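Local coordinates for uncharacterized protein (Legionella pneumophila subsp. pneumophila str. Philadelphia 1, PDB 4RXI) that is of unknown function, this C-terminal, all-helical DUF5617 domain being part of a longer protein that probably also carries a RavJ-type peptidase domain, at residues Ile41-Arg46 and Glu137-Ile142. Numbering follows the deposited sequence.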
loop_
_atom_site.group_PDB
_atom_site.type_symbol
_atom_site.label_atom_id
_atom_site.label_comp_id
_atom_site.label_asym_id
_atom_site.label_seq_id
_atom_site.Cartn_x
_atom_site.Cartn_y
_atom_site.Cartn_z
ATOM N N ILE A 41 -4.264 -5.295 -6.189
ATOM C CA ILE A 41 -5.456 -4.502 -5.920
ATOM C C ILE A 41 -5.480 -3.210 -6.744
ATOM O O ILE A 41 -6.507 -2.869 -7.323
ATOM C CB ILE A 41 -5.570 -4.158 -4.424
ATOM C CG1 ILE A 41 -5.851 -5.428 -3.622
ATOM C CG2 ILE A 41 -6.700 -3.138 -4.198
ATOM C CD1 ILE A 41 -5.589 -5.276 -2.147
HETATM N N MSE A 42 -4.353 -2.496 -6.812
HETATM C CA MSE A 42 -4.327 -1.240 -7.560
HETATM C C MSE A 42 -4.495 -1.452 -9.065
HETATM O O MSE A 42 -4.992 -0.571 -9.759
HETATM C CB MSE A 42 -3.032 -0.468 -7.303
HETATM C CG MSE A 42 -2.901 0.070 -5.895
HETATM SE SE MSE A 42 -4.549 0.750 -5.068
HETATM C CE MSE A 42 -5.158 2.063 -6.394
ATOM N N ASN A 43 -4.089 -2.612 -9.571
ATOM C CA ASN A 43 -4.247 -2.904 -10.991
ATOM C C ASN A 43 -5.635 -3.455 -11.348
ATOM O O ASN A 43 -5.889 -3.794 -12.501
ATOM C CB ASN A 43 -3.175 -3.896 -11.451
ATOM C CG ASN A 43 -1.824 -3.235 -11.676
ATOM O OD1 ASN A 43 -1.735 -2.170 -12.282
ATOM N ND2 ASN A 43 -0.767 -3.874 -11.195
ATOM N N ASP A 44 -6.514 -3.566 -10.353
ATOM C CA ASP A 44 -7.888 -4.028 -10.563
ATOM C C ASP A 44 -8.633 -3.111 -11.544
ATOM O O ASP A 44 -8.632 -1.890 -11.380
ATOM C CB ASP A 44 -8.623 -4.096 -9.218
ATOM C CG ASP A 44 -9.958 -4.827 -9.300
ATOM O OD1 ASP A 44 -10.808 -4.454 -10.133
ATOM O OD2 ASP A 44 -10.163 -5.775 -8.510
ATOM N N PRO A 45 -9.290 -3.703 -12.560
ATOM C CA PRO A 45 -10.000 -2.925 -13.585
ATOM C C PRO A 45 -11.081 -2.002 -13.002
ATOM O O PRO A 45 -11.381 -0.956 -13.578
ATOM C CB PRO A 45 -10.637 -4.002 -14.470
ATOM C CG PRO A 45 -9.915 -5.262 -14.161
ATOM C CD PRO A 45 -9.446 -5.154 -12.752
ATOM N N ARG A 46 -11.638 -2.381 -11.856
ATOM C CA ARG A 46 -12.740 -1.633 -11.259
ATOM C C ARG A 46 -12.329 -0.266 -10.720
ATOM O O ARG A 46 -13.188 0.518 -10.339
ATOM C CB ARG A 46 -13.394 -2.446 -10.135
ATOM C CG ARG A 46 -14.044 -3.747 -10.612
ATOM C CD ARG A 46 -14.982 -4.327 -9.568
ATOM N NE ARG A 46 -14.360 -4.375 -8.245
ATOM C CZ ARG A 46 -13.599 -5.374 -7.803
ATOM N NH1 ARG A 46 -13.077 -5.325 -6.583
ATOM N NH2 ARG A 46 -13.356 -6.424 -8.581
ATOM N N GLU A 137 6.725 0.548 -11.097
ATOM C CA GLU A 137 6.799 -0.162 -12.362
ATOM C C GLU A 137 5.669 -1.180 -12.476
ATOM O O GLU A 137 5.169 -1.436 -13.571
ATOM C CB GLU A 137 8.166 -0.839 -12.516
ATOM C CG GLU A 137 9.265 0.130 -12.971
ATOM C CD GLU A 137 10.586 -0.042 -12.228
ATOM O OE1 GLU A 137 11.084 -1.185 -12.138
ATOM O OE2 GLU A 137 11.130 0.972 -11.736
ATOM N N GLN A 138 5.252 -1.734 -11.339
ATOM C CA GLN A 138 4.260 -2.809 -11.318
ATOM C C GLN A 138 2.832 -2.295 -11.479
ATOM O O GLN A 138 1.932 -3.033 -11.879
ATOM C CB GLN A 138 4.379 -3.608 -10.022
ATOM C CG GLN A 138 5.679 -4.386 -9.894
ATOM C CD GLN A 138 5.731 -5.235 -8.627
ATOM O OE1 GLN A 138 4.807 -6.002 -8.336
ATOM N NE2 GLN A 138 6.814 -5.100 -7.871
ATOM N N ILE A 139 2.615 -1.025 -11.171
ATOM C CA ILE A 139 1.268 -0.491 -11.225
ATOM C C ILE A 139 1.056 0.241 -12.544
ATOM O O ILE A 139 1.788 1.171 -12.876
ATOM C CB ILE A 139 0.995 0.422 -10.025
ATOM C CG1 ILE A 139 0.975 -0.426 -8.744
ATOM C CG2 ILE A 139 -0.334 1.139 -10.188
ATOM C CD1 ILE A 139 0.685 0.368 -7.490
ATOM N N GLY A 140 0.065 -0.218 -13.303
ATOM C CA GLY A 140 -0.188 0.287 -14.640
ATOM C C GLY A 140 -0.380 1.787 -14.775
ATOM O O GLY A 140 0.160 2.396 -15.696
ATOM N N PHE A 141 -1.136 2.405 -13.872
ATOM C CA PHE A 141 -1.442 3.823 -14.054
ATOM C C PHE A 141 -0.343 4.779 -13.586
ATOM O O PHE A 141 -0.566 5.990 -13.528
ATOM C CB PHE A 141 -2.759 4.190 -13.361
ATOM C CG PHE A 141 -2.787 3.923 -11.875
ATOM C CD1 PHE A 141 -2.231 4.823 -10.982
ATOM C CD2 PHE A 141 -3.446 2.807 -11.370
ATOM C CE1 PHE A 141 -2.290 4.598 -9.608
ATOM C CE2 PHE A 141 -3.511 2.575 -10.005
ATOM C CZ PHE A 141 -2.934 3.473 -9.121
ATOM N N ILE A 142 0.836 4.254 -13.266
ATOM C CA ILE A 142 1.944 5.095 -12.817
ATOM C C ILE A 142 3.114 5.062 -13.791
ATOM O O ILE A 142 3.438 4.011 -14.344
ATOM C CB ILE A 142 2.433 4.669 -11.410
ATOM C CG1 ILE A 142 1.262 4.714 -10.425
ATOM C CG2 ILE A 142 3.600 5.545 -10.945
ATOM C CD1 ILE A 142 1.657 4.708 -8.985
#
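With CG beside the backbone N (chi1 -78°), Asn43 extends its amide to the backbone of Gln138 and Gly140, while Met42, present as selenomethionine and bent at chi2 and chi3, folds against Ile139 and Phe141. The contact joins two helix ends in an all-helical DUF5617 domain: the C-terminus of helix 27-42 meets the short helix 135-138 and the type I turn Ile139-Ile142 that follows it. Both ends of the Asn43 amide are engaged. OD1 accepts from Gly140 N at 2.8 Å, almost straight (175°), the donor lying in the carbonyl plane on a lone pair. ND2 donates a hydrogen bond to Gln138 O at 2.9 Å; that oxygen lies close to the Asn43 amide plane, whereas the nitrogen is tilted from the Gln138 carbonyl plane. This pair of bonds bridges over Ile139, the first residue to leave helical geometry, and should fix the rotation of the amide, to which Gln39 OE1 adds a weak bond at ND2. Gln138 turns its own side-chain NE2 to Gly133 O.

Beside these bonds the Met42 side chain runs aslant those of Ile139 and Phe141. Ile139 CD1 touches Met42 CB at 3.8 Å and also lies against Met42 CG, and the Met42 side chain is further enclosed by Ala61, Ile62 and Val65 of helix 55-70. Ile139 CG2 rests over one face of the Phe141 ring, offset toward the rim, so the turn packs on itself as well as on helix 27-42. The end methyl of Met42, CE, reaches Phe141 CZ at 3.8 Å, and Met42 O lies in the plane of the Phe141 ring at its edge, 3.5 Å from Phe141 CE2.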